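PDB 1LQT: NADPH-ferredoxin reductase FprA from Mycobacterium tuberculosis, which transfers electrons between NADPH and ferredoxin through a bound FAD, and may thereby supply electrons to P450 systems. Local coordinates for residues G147-V152 / I191-I196; R187-Q192 / G263-V268; V284-L289 / R310-A315. All coordinates share one frame; numbering follows the deposited sequence. Where two conformers were deposited one is given.

In the fold
Strand 149-153 comes first, and about forty residues later, mostly helical, strand 193-197 returns beside it; contact 1 closes this loop as a parallel pair of the sheet that serves the NADP(H) side. Contact 2 starts in the loop before that strand, shares I191 and Q192 with contact 1, and closes a longer loop of about seventy residues by bringing in strand 265-270 on the other flank of 193-197. The E193-R266 salt bridge links the two. Contact 3 follows in series and closes a loop of about twenty residues, the far part of the hairpin 286-296/302-314 in a separate antiparallel sheet. Its C-terminal end returns to contact 1, where R149 NH1 meets P314 O and V151 packs on A315.

Contact 1 (G147-V152 / I191-I196); sequences GARAVV and IQEVVI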
ATOM      1  N   GLY A 147       7.724  18.878 -16.085  1.00 13.51           N
ATOM      2  CA  GLY A 147       6.820  19.107 -17.187  1.00 12.91           C
ATOM      3  C   GLY A 147       5.469  19.588 -16.727  1.00 12.48           C
ATOM      4  O   GLY A 147       4.985  19.213 -15.659  1.00 12.91           O
ATOM      5  N   ALA A 148       4.791  20.329 -17.575  1.00 12.18           N
ATOM      6  CA  ALA A 148       3.557  20.952 -17.202  1.00 11.94           C
ATOM      7  C   ALA A 148       2.378  20.047 -16.943  1.00 11.93           C
ATOM      8  O   ALA A 148       1.485  20.445 -16.219  1.00 12.55           O
ATOM      9  CB  ALA A 148       3.167  22.024 -18.239  1.00 13.15           C
ATOM     10  N   ARG A 149       2.321  18.893 -17.578  1.00 11.17           N
ATOM     11  CA  ARG A 149       1.152  18.021 -17.406  1.00 10.57           C
ATOM     12  C   ARG A 149       1.567  16.615 -16.991  1.00  9.88           C
ATOM     13  O   ARG A 149       2.448  16.001 -17.602  1.00 10.36           O
ATOM     14  CB  ARG A 149       0.289  17.913 -18.662  1.00 10.46           C
ATOM     15  CG  ARG A 149      -0.949  17.046 -18.450  1.00 10.36           C
ATOM     16  CD  ARG A 149      -1.902  16.962 -19.625  1.00 10.36           C
ATOM     17  NE  ARG A 149      -2.563  18.249 -19.864  1.00 11.52           N
ATOM     18  CZ  ARG A 149      -2.327  19.045 -20.921  1.00 11.56           C
ATOM     19  NH1 ARG A 149      -1.483  18.721 -21.887  1.00 11.99           N
ATOM     20  NH2 ARG A 149      -2.962  20.193 -21.015  1.00 13.19           N
ATOM     21  N   ALA A 150       0.891  16.135 -15.951  1.00  9.56           N
ATOM     22  CA  ALA A 150       0.992  14.740 -15.538  1.00  9.83           C
ATOM     23  C   ALA A 150      -0.375  14.081 -15.740  1.00  9.42           C
ATOM     24  O   ALA A 150      -1.414  14.721 -15.577  1.00  9.44           O
ATOM     25  CB  ALA A 150       1.403  14.644 -14.094  1.00 10.19           C
ATOM     26  N   VAL A 151      -0.354  12.793 -16.058  1.00  9.42           N
ATOM     27  CA  VAL A 151      -1.562  11.988 -16.203  1.00  9.32           C
ATOM     28  C   VAL A 151      -1.471  10.845 -15.213  1.00  8.95           C
ATOM     29  O   VAL A 151      -0.466  10.169 -15.130  1.00 10.25           O
ATOM     30  CB  VAL A 151      -1.674  11.490 -17.628  1.00  9.71           C
ATOM     31  CG1 VAL A 151      -2.820  10.509 -17.768  1.00 11.52           C
ATOM     32  CG2 VAL A 151      -1.880  12.667 -18.592  1.00 10.16           C
ATOM     33  N   VAL A 152      -2.554  10.655 -14.471  1.00  8.81           N
ATOM     34  CA  VAL A 152      -2.703   9.570 -13.517  1.00  8.54           C
ATOM     35  C   VAL A 152      -3.830   8.685 -14.000  1.00  8.55           C
ATOM     36  O   VAL A 152      -4.941   9.140 -14.224  1.00  9.62           O
ATOM     37  CB  VAL A 152      -2.998  10.095 -12.106  1.00  9.35           C
ATOM     38  CG1 VAL A 152      -3.173   8.923 -11.138  1.00 10.30           C
ATOM     39  CG2 VAL A 152      -1.892  11.015 -11.612  1.00 10.28           C
ATOM     40  N   ILE A 191       4.598  20.942 -12.395  1.00 14.89           N
ATOM     41  CA  ILE A 191       3.334  20.441 -12.895  1.00 13.87           C
ATOM     42  C   ILE A 191       2.235  21.465 -12.658  1.00 14.19           C
ATOM     43  O   ILE A 191       2.023  21.928 -11.549  1.00 16.33           O
ATOM     44  CB  ILE A 191       3.013  19.089 -12.238  1.00 14.00           C
ATOM     45  CG1 ILE A 191       3.996  18.044 -12.752  1.00 15.41           C
ATOM     46  CG2 ILE A 191       1.582  18.706 -12.489  1.00 15.16           C
ATOM     47  CD1 ILE A 191       4.056  16.863 -11.933  1.00 15.06           C
ATOM     48  N   GLN A 192       1.536  21.796 -13.729  1.00 12.37           N
ATOM     49  CA  GLN A 192       0.433  22.752 -13.670  1.00 12.10           C
ATOM     50  C   GLN A 192      -0.921  22.067 -13.742  1.00 11.66           C
ATOM     51  O   GLN A 192      -1.902  22.654 -13.376  1.00 13.14           O
ATOM     52  CB  GLN A 192       0.553  23.760 -14.818  1.00 13.22           C
ATOM     53  CG  GLN A 192       1.841  24.591 -14.777  1.00 17.16           C
ATOM     54  CD  GLN A 192       1.906  25.552 -13.617  1.00 22.12           C
ATOM     55  OE1 GLN A 192       0.887  25.879 -12.980  1.00 22.59           O
ATOM     56  NE2 GLN A 192       3.114  26.024 -13.331  1.00 27.74           N
ATOM     57  N   GLU A 193      -0.958  20.841 -14.253  1.00 11.61           N
ATOM     58  CA  GLU A 193      -2.208  20.114 -14.411  1.00 11.14           C
ATOM     59  C   GLU A 193      -1.955  18.628 -14.240  1.00 10.57           C
ATOM     60  O   GLU A 193      -1.004  18.096 -14.814  1.00 10.88           O
ATOM     61  CB  GLU A 193      -2.811  20.334 -15.805  1.00 11.28           C
ATOM     62  CG  GLU A 193      -4.118  19.618 -16.051  1.00 11.86           C
ATOM     63  CD  GLU A 193      -4.772  20.021 -17.363  1.00 12.30           C
ATOM     64  OE1 GLU A 193      -5.412  21.069 -17.388  1.00 14.79           O
ATOM     65  OE2 GLU A 193      -4.621  19.301 -18.360  1.00 12.83           O
ATOM     66  N   VAL A 194      -2.804  17.986 -13.453  1.00 10.01           N
ATOM     67  CA  VAL A 194      -2.863  16.539 -13.385  1.00  9.63           C
ATOM     68  C   VAL A 194      -4.224  16.121 -13.914  1.00  9.53           C
ATOM     69  O   VAL A 194      -5.234  16.618 -13.456  1.00 10.47           O
ATOM     70  CB  VAL A 194      -2.706  16.011 -11.941  1.00 10.67           C
ATOM     71  CG1 VAL A 194      -2.873  14.507 -11.900  1.00 11.28           C
ATOM     72  CG2 VAL A 194      -1.355  16.391 -11.367  1.00 11.04           C
ATOM     73  N   VAL A 195      -4.212  15.213 -14.864  1.00  9.24           N
ATOM     74  CA  VAL A 195      -5.443  14.651 -15.404  1.00  9.07           C
ATOM     75  C   VAL A 195      -5.580  13.231 -14.869  1.00  8.88           C
ATOM     76  O   VAL A 195      -4.721  12.391 -15.080  1.00  9.41           O
ATOM     77  CB  VAL A 195      -5.464  14.623 -16.934  1.00  9.89           C
ATOM     78  CG1 VAL A 195      -6.817  14.178 -17.411  1.00 10.58           C
ATOM     79  CG2 VAL A 195      -5.128  16.012 -17.486  1.00 10.79           C
ATOM     80  N   ILE A 196      -6.635  12.988 -14.103  1.00  9.29           N
ATOM     81  CA  ILE A 196      -6.968  11.677 -13.523  1.00  9.21           C
ATOM     82  C   ILE A 196      -7.949  11.020 -14.470  1.00  8.83           C
ATOM     83  O   ILE A 196      -9.036  11.532 -14.718  1.00 10.18           O
ATOM     84  CB  ILE A 196      -7.578  11.836 -12.146  1.00 10.11           C
ATOM     85  CG1 ILE A 196      -6.608  12.539 -11.217  1.00 10.91           C
ATOM     86  CG2 ILE A 196      -7.979  10.468 -11.589  1.00 11.34           C
ATOM     87  CD1 ILE A 196      -7.166  12.880  -9.888  1.00 13.10           C
TER
HETATM   88  O   HOH W   1      -5.373  21.960 -19.916  1.00 25.96           O
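V152 CG2 meets V194 CG1 at 3.6 Å, the tightest apolar touch between two neighbouring parallel strands of a Rossmann-type sheet, 149-152 and 193-196. The two side chains cross obliquely; V152 CG2 lies beside its own backbone N, V194 CG1 anti to its own. On the same face A150 CB rests against I191 CD1, and helix 157-167 packs over V152, I191 and V194, as in the beta-alpha-beta crossover of a dinucleotide-binding fold. Just beyond V152 lie residues N155-V158, probably part of the NADP(H) site. The ladder is regular: A150 N to E193 O, V195 N to A150 O and V152 N to V195 O, the last nearly straight at 170°. Where the pairing begins, A148 O accepts two amides, Q192 N at 2.8 Å and E193 N at 3.2 Å. On the other face the polar edge is formed by R149 and E193, side by side, each with CG anti to its backbone N. E193 OE1 turns to R266, while water 1 bridges OE1 and R149 NH2. R149 bends at chi3 (-68°), and its NE makes a salt bridge with E193 OE2 at 2.8 Å; OE2 lies near the guanidinium plane but is met from above the carboxylate plane.

Contact 2 (R187-Q192 / G263-V268); sequences RPRGIQ and GHRRMV
One backbone hydrogen bond joins the loop 187-192 to strand 265-268: R266 N donates to Q192 O at 2.9 Å, with the donor in the carbonyl plane. The same oxygen also receives a CA-H...O contact from R265 CA at 3.3 Å, so two neighbouring residues of the strand close on a single carbonyl.

Charge sets the character of the side-chain contact. R189 and R265 cross at about a right angle, their guanidinium planes 74° apart, and R189 comes edge-on over one face of R265. R189 NH2 stands 2.8 Å from R265 NH2, two donors with no bond between them. Both chains bend at chi3, R189 to 93° and R265 to -64°, which brings the two heads together. Such a like-charge meeting would be costly by itself; a long, weak ion pair of R189 NH1 with D169 may offset part of it.

Two waters and one oxygen-to-methylene contact complete the interface. Water 2 donates to I191 O at 2.8 Å and weakly accepts from R265 NH1; water 3 donates to G263 O and, weakly, to Q192 OE1. That amide oxygen also lies 3.7 Å from R265 CG, the Q192 chain being bent at chi2. R266 NE makes a salt bridge with E193 OE1.

R189, with positive phi, is the first residue to leave helical geometry after helix 180-186. Behind R265 lie L167 of helix 157-167 and V221 of strand 221-224, which pairs with R265 from the far side. The arrangement is the helix-to-strand loop at the N-terminal ends of parallel strands, part of the open alpha/beta sheet of a Rossmann-type domain.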
ATOM      1  N   ARG A 187       9.576  21.278  -5.195  1.00 15.27           N
ATOM      2  CA  ARG A 187       9.648  22.711  -4.917  1.00 15.99           C
ATOM      3  C   ARG A 187       9.484  23.600  -6.148  1.00 15.71           C
ATOM      4  O   ARG A 187       8.880  24.656  -6.021  1.00 17.01           O
ATOM      5  CB  ARG A 187      10.933  23.043  -4.165  1.00 16.89           C
ATOM      6  CG  ARG A 187      10.852  22.648  -2.683  1.00 21.08           C
ATOM      7  CD  ARG A 187      11.561  23.530  -1.725  1.00 25.33           C
ATOM      8  NE  ARG A 187      11.747  22.925  -0.408  1.00 25.72           N
ATOM      9  CZ  ARG A 187      11.082  23.269   0.687  1.00 26.69           C
ATOM     10  NH1 ARG A 187      10.127  24.204   0.666  1.00 27.38           N
ATOM     11  NH2 ARG A 187      11.391  22.677   1.829  1.00 29.26           N
ATOM     12  N   PRO A 188      10.045  23.251  -7.299  1.00 16.95           N
ATOM     13  CA  PRO A 188       9.851  24.133  -8.486  1.00 17.74           C
ATOM     14  C   PRO A 188       8.408  24.264  -9.005  1.00 18.62           C
ATOM     15  O   PRO A 188       8.147  25.143  -9.849  1.00 19.74           O
ATOM     16  CB  PRO A 188      10.743  23.499  -9.554  1.00 19.56           C
ATOM     17  CG  PRO A 188      11.755  22.714  -8.773  1.00 19.78           C
ATOM     18  CD  PRO A 188      11.000  22.175  -7.579  1.00 17.62           C
ATOM     19  N   ARG A 189       7.492  23.411  -8.549  1.00 18.70           N
ATOM     20  CA  ARG A 189       6.039  23.461  -8.906  1.00 19.59           C
ATOM     21  C   ARG A 189       5.836  23.325 -10.406  1.00 18.16           C
ATOM     22  O   ARG A 189       5.020  24.036 -10.999  1.00 17.69           O
ATOM     23  CB  ARG A 189       5.391  24.759  -8.418  1.00 20.82           C
ATOM     24  CG  ARG A 189       5.476  24.936  -6.909  1.00 24.39           C
ATOM     25  CD  ARG A 189       4.740  26.118  -6.418  1.00 29.47           C
ATOM     26  NE  ARG A 189       3.383  25.791  -6.018  1.00 33.79           N
ATOM     27  CZ  ARG A 189       2.674  26.544  -5.185  1.00 35.75           C
ATOM     28  NH1 ARG A 189       3.192  27.652  -4.693  1.00 38.77           N
ATOM     29  NH2 ARG A 189       1.444  26.199  -4.849  1.00 35.42           N
ATOM     30  N   GLY A 190       6.537  22.369 -11.016  1.00 18.16           N
ATOM     31  CA  GLY A 190       6.581  22.258 -12.469  1.00 17.02           C
ATOM     32  C   GLY A 190       5.245  21.862 -13.063  1.00 15.83           C
ATOM     33  O   GLY A 190       4.804  22.395 -14.074  1.00 16.08           O
ATOM     34  N   ILE A 191       4.598  20.942 -12.395  1.00 14.89           N
ATOM     35  CA  ILE A 191       3.334  20.441 -12.895  1.00 13.87           C
ATOM     36  C   ILE A 191       2.235  21.465 -12.658  1.00 14.19           C
ATOM     37  O   ILE A 191       2.023  21.928 -11.549  1.00 16.33           O
ATOM     38  CB  ILE A 191       3.013  19.089 -12.238  1.00 14.00           C
ATOM     39  CG1 ILE A 191       3.996  18.044 -12.752  1.00 15.41           C
ATOM     40  CG2 ILE A 191       1.582  18.706 -12.489  1.00 15.16           C
ATOM     41  CD1 ILE A 191       4.056  16.863 -11.933  1.00 15.06           C
ATOM     42  N   GLN A 192       1.536  21.796 -13.729  1.00 12.37           N
ATOM     43  CA  GLN A 192       0.433  22.752 -13.670  1.00 12.10           C
ATOM     44  C   GLN A 192      -0.921  22.067 -13.742  1.00 11.66           C
ATOM     45  O   GLN A 192      -1.902  22.654 -13.376  1.00 13.14           O
ATOM     46  CB  GLN A 192       0.553  23.760 -14.818  1.00 13.22           C
ATOM     47  CG  GLN A 192       1.841  24.591 -14.777  1.00 17.16           C
ATOM     48  CD  GLN A 192       1.906  25.552 -13.617  1.00 22.12           C
ATOM     49  OE1 GLN A 192       0.887  25.879 -12.980  1.00 22.59           O
ATOM     50  NE2 GLN A 192       3.114  26.024 -13.331  1.00 27.74           N
ATOM     51  N   GLY A 263      -5.002  30.689 -14.228  1.00 14.96           N
ATOM     52  CA  GLY A 263      -3.970  31.035 -13.267  1.00 15.35           C
ATOM     53  C   GLY A 263      -3.768  30.065 -12.132  1.00 15.40           C
ATOM     54  O   GLY A 263      -2.908  30.259 -11.295  1.00 20.02           O
ATOM     55  N   HIS A 264      -4.554  29.018 -12.070  1.00 14.50           N
ATOM     56  CA  HIS A 264      -4.483  28.070 -10.978  1.00 15.51           C
ATOM     57  C   HIS A 264      -3.933  26.760 -11.481  1.00 13.90           C
ATOM     58  O   HIS A 264      -4.003  26.458 -12.653  1.00 16.55           O
ATOM     59  CB  HIS A 264      -5.896  27.893 -10.408  1.00 17.87           C
ATOM     60  CG  HIS A 264      -6.451  29.149  -9.822  1.00 23.35           C
ATOM     61  ND1 HIS A 264      -6.564  29.341  -8.465  1.00 27.15           N
ATOM     62  CD2 HIS A 264      -6.893  30.289 -10.404  1.00 27.16           C
ATOM     63  CE1 HIS A 264      -7.053  30.547  -8.231  1.00 27.96           C
ATOM     64  NE2 HIS A 264      -7.260  31.145  -9.394  1.00 29.11           N
ATOM     65  N   ARG A 265      -3.353  25.984 -10.588  1.00 13.14           N
ATOM     66  CA  ARG A 265      -3.021  24.621 -10.943  1.00 13.35           C
ATOM     67  C   ARG A 265      -4.343  23.847 -11.023  1.00 13.36           C
ATOM     68  O   ARG A 265      -5.316  24.235 -10.396  1.00 14.23           O
ATOM     69  CB  ARG A 265      -2.043  24.018  -9.942  1.00 14.52           C
ATOM     70  CG  ARG A 265      -0.693  24.767  -9.879  1.00 16.60           C
ATOM     71  CD  ARG A 265       0.264  24.155  -8.806  1.00 20.03           C
ATOM     72  NE  ARG A 265      -0.360  24.344  -7.499  1.00 25.36           N
ATOM     73  CZ  ARG A 265       0.128  24.048  -6.295  1.00 27.79           C
ATOM     74  NH1 ARG A 265       1.327  23.454  -6.171  1.00 32.08           N
ATOM     75  NH2 ARG A 265      -0.620  24.339  -5.202  1.00 18.36           N
ATOM     76  N   ARG A 266      -4.366  22.780 -11.819  1.00 12.26           N
ATOM     77  CA  ARG A 266      -5.620  22.075 -12.119  1.00 12.39           C
ATOM     78  C   ARG A 266      -5.506  20.571 -11.846  1.00 11.16           C
ATOM     79  O   ARG A 266      -4.564  19.952 -12.291  1.00 11.31           O
ATOM     80  CB  ARG A 266      -5.985  22.256 -13.599  1.00 11.70           C
ATOM     81  CG  ARG A 266      -6.380  23.670 -13.991  1.00 13.89           C
ATOM     82  CD  ARG A 266      -6.286  23.928 -15.504  1.00 15.57           C
ATOM     83  NE  ARG A 266      -7.039  22.993 -16.343  1.00 16.55           N
ATOM     84  CZ  ARG A 266      -8.287  23.148 -16.755  1.00 18.62           C
ATOM     85  NH1 ARG A 266      -8.986  24.183 -16.352  1.00 19.10           N
ATOM     86  NH2 ARG A 266      -8.829  22.249 -17.570  1.00 21.75           N
ATOM     87  N   MET A 267      -6.532  20.025 -11.197  1.00 10.65           N
ATOM     88  CA  MET A 267      -6.713  18.598 -11.046  1.00  9.95           C
ATOM     89  C   MET A 267      -7.973  18.255 -11.813  1.00 10.17           C
ATOM     90  O   MET A 267      -9.060  18.581 -11.370  1.00 10.43           O
ATOM     91  CB  MET A 267      -6.846  18.217  -9.582  1.00 11.21           C
ATOM     92  CG  MET A 267      -6.839  16.722  -9.382  1.00 11.57           C
ATOM     93  SD  MET A 267      -7.104  16.231  -7.666  1.00 12.61           S
ATOM     94  CE  MET A 267      -5.635  16.873  -6.873  1.00 13.51           C
ATOM     95  N   VAL A 268      -7.814  17.615 -12.967  1.00 10.05           N
ATOM     96  CA  VAL A 268      -8.908  17.365 -13.900  1.00 10.23           C
ATOM     97  C   VAL A 268      -9.330  15.906 -13.829  1.00 10.05           C
ATOM     98  O   VAL A 268      -8.481  15.013 -13.868  1.00 11.96           O
ATOM     99  CB  VAL A 268      -8.433  17.660 -15.353  1.00 10.67           C
ATOM    100  CG1 VAL A 268      -9.537  17.389 -16.348  1.00 12.12           C
ATOM    101  CG2 VAL A 268      -7.916  19.071 -15.502  1.00 11.76           C
TER
HETATM  102  O   HOH W   2       2.612  21.641  -8.870  1.00 21.62           O
HETATM  103  O   HOH W   3      -0.454  28.240 -11.030  1.00 28.12           O

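Contact 3 (V284-L289 / R310-A315); sequences VERIVL and REELPA
V288 and E312 point the same way, side by side, as a non-hydrogen-bonded pair of the antiparallel hairpin formed by strands 286-296 and 302-314. V288 CG2 meets E312 OE2 at 3.5 Å, so a methyl lies against a carboxylate whose OE2 is salt-bridged to K279 NZ of the adjoining strand 273-279. R310 crosses V288 at about a right angle and lays CD against its CG1 at 3.9 Å; its head is drawn off to D306. R286 also runs alongside E312, with guanidinium and carboxylate planes only 16° apart. Its CG occupies the crowded position between backbone N and carbonyl carbon (chi1 55°), and NE stays 4.3 Å from E312 OE1, beyond a salt bridge.

On the opposite face I287 and L313 lie side by side, CG2 to CB at 4.1 Å, and L289 CD1 approaches L313 CD2. E311 extends from this face to a salt bridge with R270. I287 and L313 exchange two backbone hydrogen bonds, as do L289 and E311, the bond from L289 N being the straightest at 174°. Toward the start of the strand, the backbones of E285 and R286 together oppose the single residue K279, making a classic beta bulge in the pairing with 273-279. Beside this bulge A315 N bonds to E285 O at 3.0 Å, from well above the carbonyl plane.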
ATOM      1  N   VAL A 284       8.409   9.923 -22.052  1.00 12.20           N
ATOM      2  CA  VAL A 284       7.019  10.254 -22.266  1.00 11.26           C
ATOM      3  C   VAL A 284       6.880  11.694 -22.731  1.00 10.95           C
ATOM      4  O   VAL A 284       7.381  12.619 -22.081  1.00 11.49           O
ATOM      5  CB  VAL A 284       6.222  10.062 -20.974  1.00 11.15           C
ATOM      6  CG1 VAL A 284       4.796  10.535 -21.139  1.00 12.05           C
ATOM      7  CG2 VAL A 284       6.236   8.623 -20.524  1.00 11.35           C
ATOM      8  N   GLU A 285       6.131  11.856 -23.833  1.00 11.23           N
ATOM      9  CA  GLU A 285       5.799  13.174 -24.359  0.50 11.44           C
ATOM     10  C   GLU A 285       4.325  13.362 -24.628  1.00 10.40           C
ATOM     11  O   GLU A 285       3.841  14.477 -24.640  1.00 11.15           O
ATOM     12  CB  GLU A 285       6.586  13.467 -25.629  0.50 12.31           C
ATOM     13  CG  GLU A 285       8.075  13.560 -25.385  0.50 13.06           C
ATOM     14  CD  GLU A 285       8.842  13.906 -26.635  0.50 15.63           C
ATOM     15  OE1 GLU A 285       9.248  12.977 -27.380  0.50 16.06           O
ATOM     16  OE2 GLU A 285       9.011  15.113 -26.876  0.50 18.93           O
ATOM     17  N   ARG A 286       3.592  12.286 -24.867  1.00 11.33           N
ATOM     18  CA  ARG A 286       2.154  12.375 -25.146  1.00 11.58           C
ATOM     19  C   ARG A 286       1.527  11.036 -24.843  1.00  9.94           C
ATOM     20  O   ARG A 286       2.206  10.011 -24.778  1.00 11.27           O
ATOM     21  CB  ARG A 286       1.836  12.893 -26.517  1.00 14.45           C
ATOM     22  CG  ARG A 286       2.436  12.203 -27.643  0.50 15.28           C
ATOM     23  CD  ARG A 286       2.731  13.120 -28.922  0.50 13.95           C
ATOM     24  NE  ARG A 286       3.731  12.393 -29.681  0.50 13.15           N
ATOM     25  CZ  ARG A 286       5.021  12.567 -29.616  0.50 12.16           C
ATOM     26  NH1 ARG A 286       5.531  13.603 -28.972  0.50 10.97           N
ATOM     27  NH2 ARG A 286       5.814  11.739 -30.294  0.50 15.79           N
ATOM     28  N   ILE A 287       0.216  11.063 -24.646  1.00 10.35           N
ATOM     29  CA  ILE A 287      -0.531   9.864 -24.403  1.00  9.91           C
ATOM     30  C   ILE A 287      -1.735   9.835 -25.312  1.00  9.89           C
ATOM     31  O   ILE A 287      -2.392  10.837 -25.536  1.00 11.22           O
ATOM     32  CB  ILE A 287      -0.929   9.747 -22.895  1.00 10.20           C
ATOM     33  CG1 ILE A 287      -1.531   8.380 -22.554  1.00 10.53           C
ATOM     34  CG2 ILE A 287      -1.826  10.893 -22.454  1.00 11.49           C
ATOM     35  CD1 ILE A 287      -1.659   8.104 -21.072  1.00 11.49           C
ATOM     36  N   VAL A 288      -2.003   8.641 -25.822  1.00 10.27           N
ATOM     37  CA  VAL A 288      -3.196   8.382 -26.625  1.00 10.86           C
ATOM     38  C   VAL A 288      -4.277   7.832 -25.717  1.00  9.97           C
ATOM     39  O   VAL A 288      -4.044   6.872 -24.996  1.00 10.61           O
ATOM     40  CB  VAL A 288      -2.906   7.374 -27.753  1.00 11.47           C
ATOM     41  CG1 VAL A 288      -4.149   7.149 -28.631  1.00 12.73           C
ATOM     42  CG2 VAL A 288      -1.730   7.853 -28.593  1.00 14.01           C
ATOM     43  N   LEU A 289      -5.443   8.470 -25.761  1.00 10.16           N
ATOM     44  CA  LEU A 289      -6.589   8.110 -24.937  1.00 10.23           C
ATOM     45  C   LEU A 289      -7.731   7.645 -25.829  1.00 10.34           C
ATOM     46  O   LEU A 289      -7.900   8.105 -26.960  1.00 11.55           O
ATOM     47  CB  LEU A 289      -7.044   9.336 -24.141  1.00 10.84           C
ATOM     48  CG  LEU A 289      -5.990   9.942 -23.222  1.00 11.48           C
ATOM     49  CD1 LEU A 289      -6.521  11.226 -22.606  1.00 13.57           C
ATOM     50  CD2 LEU A 289      -5.529   8.975 -22.150  1.00 11.82           C
ATOM     51  N   ARG A 310      -9.873   7.906 -30.785  1.00 13.21           N
ATOM     52  CA  ARG A 310      -8.520   8.183 -30.258  1.00 13.06           C
ATOM     53  C   ARG A 310      -8.262   9.677 -30.191  1.00 14.59           C
ATOM     54  O   ARG A 310      -8.575  10.385 -31.139  1.00 17.03           O
ATOM     55  CB  ARG A 310      -7.473   7.474 -31.110  1.00 14.23           C
ATOM     56  CG  ARG A 310      -7.690   5.971 -31.188  1.00 14.11           C
ATOM     57  CD  ARG A 310      -7.336   5.298 -29.873  1.00 13.29           C
ATOM     58  NE  ARG A 310      -7.524   3.848 -29.925  1.00 13.51           N
ATOM     59  CZ  ARG A 310      -8.567   3.197 -29.422  1.00 12.40           C
ATOM     60  NH1 ARG A 310      -9.565   3.832 -28.840  1.00 12.20           N
ATOM     61  NH2 ARG A 310      -8.608   1.871 -29.479  1.00 14.39           N
ATOM     62  N   GLU A 311      -7.665  10.101 -29.080  1.00 13.94           N
ATOM     63  CA  GLU A 311      -7.317  11.499 -28.788  1.00 15.45           C
ATOM     64  C   GLU A 311      -5.872  11.434 -28.269  1.00 14.14           C
ATOM     65  O   GLU A 311      -5.533  10.522 -27.544  1.00 15.91           O
ATOM     66  CB  GLU A 311      -8.244  11.973 -27.614  1.00 18.29           C
ATOM     67  CG  GLU A 311      -8.006  13.293 -26.924  1.00 23.26           C
ATOM     68  CD  GLU A 311      -8.776  13.412 -25.608  1.00 26.21           C
ATOM     69  OE1 GLU A 311      -8.410  14.289 -24.778  1.00 30.37           O
ATOM     70  OE2 GLU A 311      -9.736  12.637 -25.373  1.00 25.72           O
ATOM     71  N   GLU A 312      -5.036  12.397 -28.620  1.00 13.18           N
ATOM     72  CA  GLU A 312      -3.688  12.486 -28.047  1.00 13.20           C
ATOM     73  C   GLU A 312      -3.613  13.756 -27.194  1.00 12.63           C
ATOM     74  O   GLU A 312      -4.170  14.804 -27.552  1.00 14.50           O
ATOM     75  CB  GLU A 312      -2.584  12.456 -29.126  1.00 16.17           C
ATOM     76  CG  GLU A 312      -2.652  11.213 -30.017  1.00 18.60           C
ATOM     77  CD  GLU A 312      -1.372  10.882 -30.767  1.00 19.97           C
ATOM     78  OE1 GLU A 312      -0.405  11.652 -30.668  1.00 24.90           O
ATOM     79  OE2 GLU A 312      -1.343   9.797 -31.419  1.00 23.71           O
ATOM     80  N   LEU A 313      -2.921  13.644 -26.068  1.00 12.48           N
ATOM     81  CA  LEU A 313      -2.740  14.733 -25.118  1.00 13.06           C
ATOM     82  C   LEU A 313      -1.256  14.833 -24.744  1.00 12.04           C
ATOM     83  O   LEU A 313      -0.672  13.806 -24.405  1.00 12.12           O
ATOM     84  CB  LEU A 313      -3.534  14.387 -23.864  1.00 14.86           C
ATOM     85  CG  LEU A 313      -3.620  15.400 -22.747  1.00 16.49           C
ATOM     86  CD1 LEU A 313      -4.364  16.639 -23.180  1.00 18.23           C
ATOM     87  CD2 LEU A 313      -4.346  14.765 -21.549  1.00 18.35           C
ATOM     88  N   PRO A 314      -0.619  16.007 -24.792  1.00 11.01           N
ATOM     89  CA  PRO A 314       0.768  16.091 -24.320  1.00 10.89           C
ATOM     90  C   PRO A 314       0.861  15.798 -22.837  1.00 10.46           C
ATOM     91  O   PRO A 314       0.013  16.241 -22.080  1.00 10.95           O
ATOM     92  CB  PRO A 314       1.162  17.540 -24.600  1.00 11.74           C
ATOM     93  CG  PRO A 314       0.111  18.027 -25.568  1.00 13.43           C
ATOM     94  CD  PRO A 314      -1.142  17.295 -25.272  1.00 11.87           C
ATOM     95  N   ALA A 315       1.884  15.081 -22.435  1.00 10.18           N
ATOM     96  CA  ALA A 315       2.118  14.792 -21.032  1.00 10.72           C
ATOM     97  C   ALA A 315       3.549  14.400 -20.862  1.00 10.23           C
ATOM     98  O   ALA A 315       4.111  13.779 -21.748  1.00 11.29           O
ATOM     99  CB  ALA A 315       1.212  13.700 -20.546  1.00 11.86           C
TER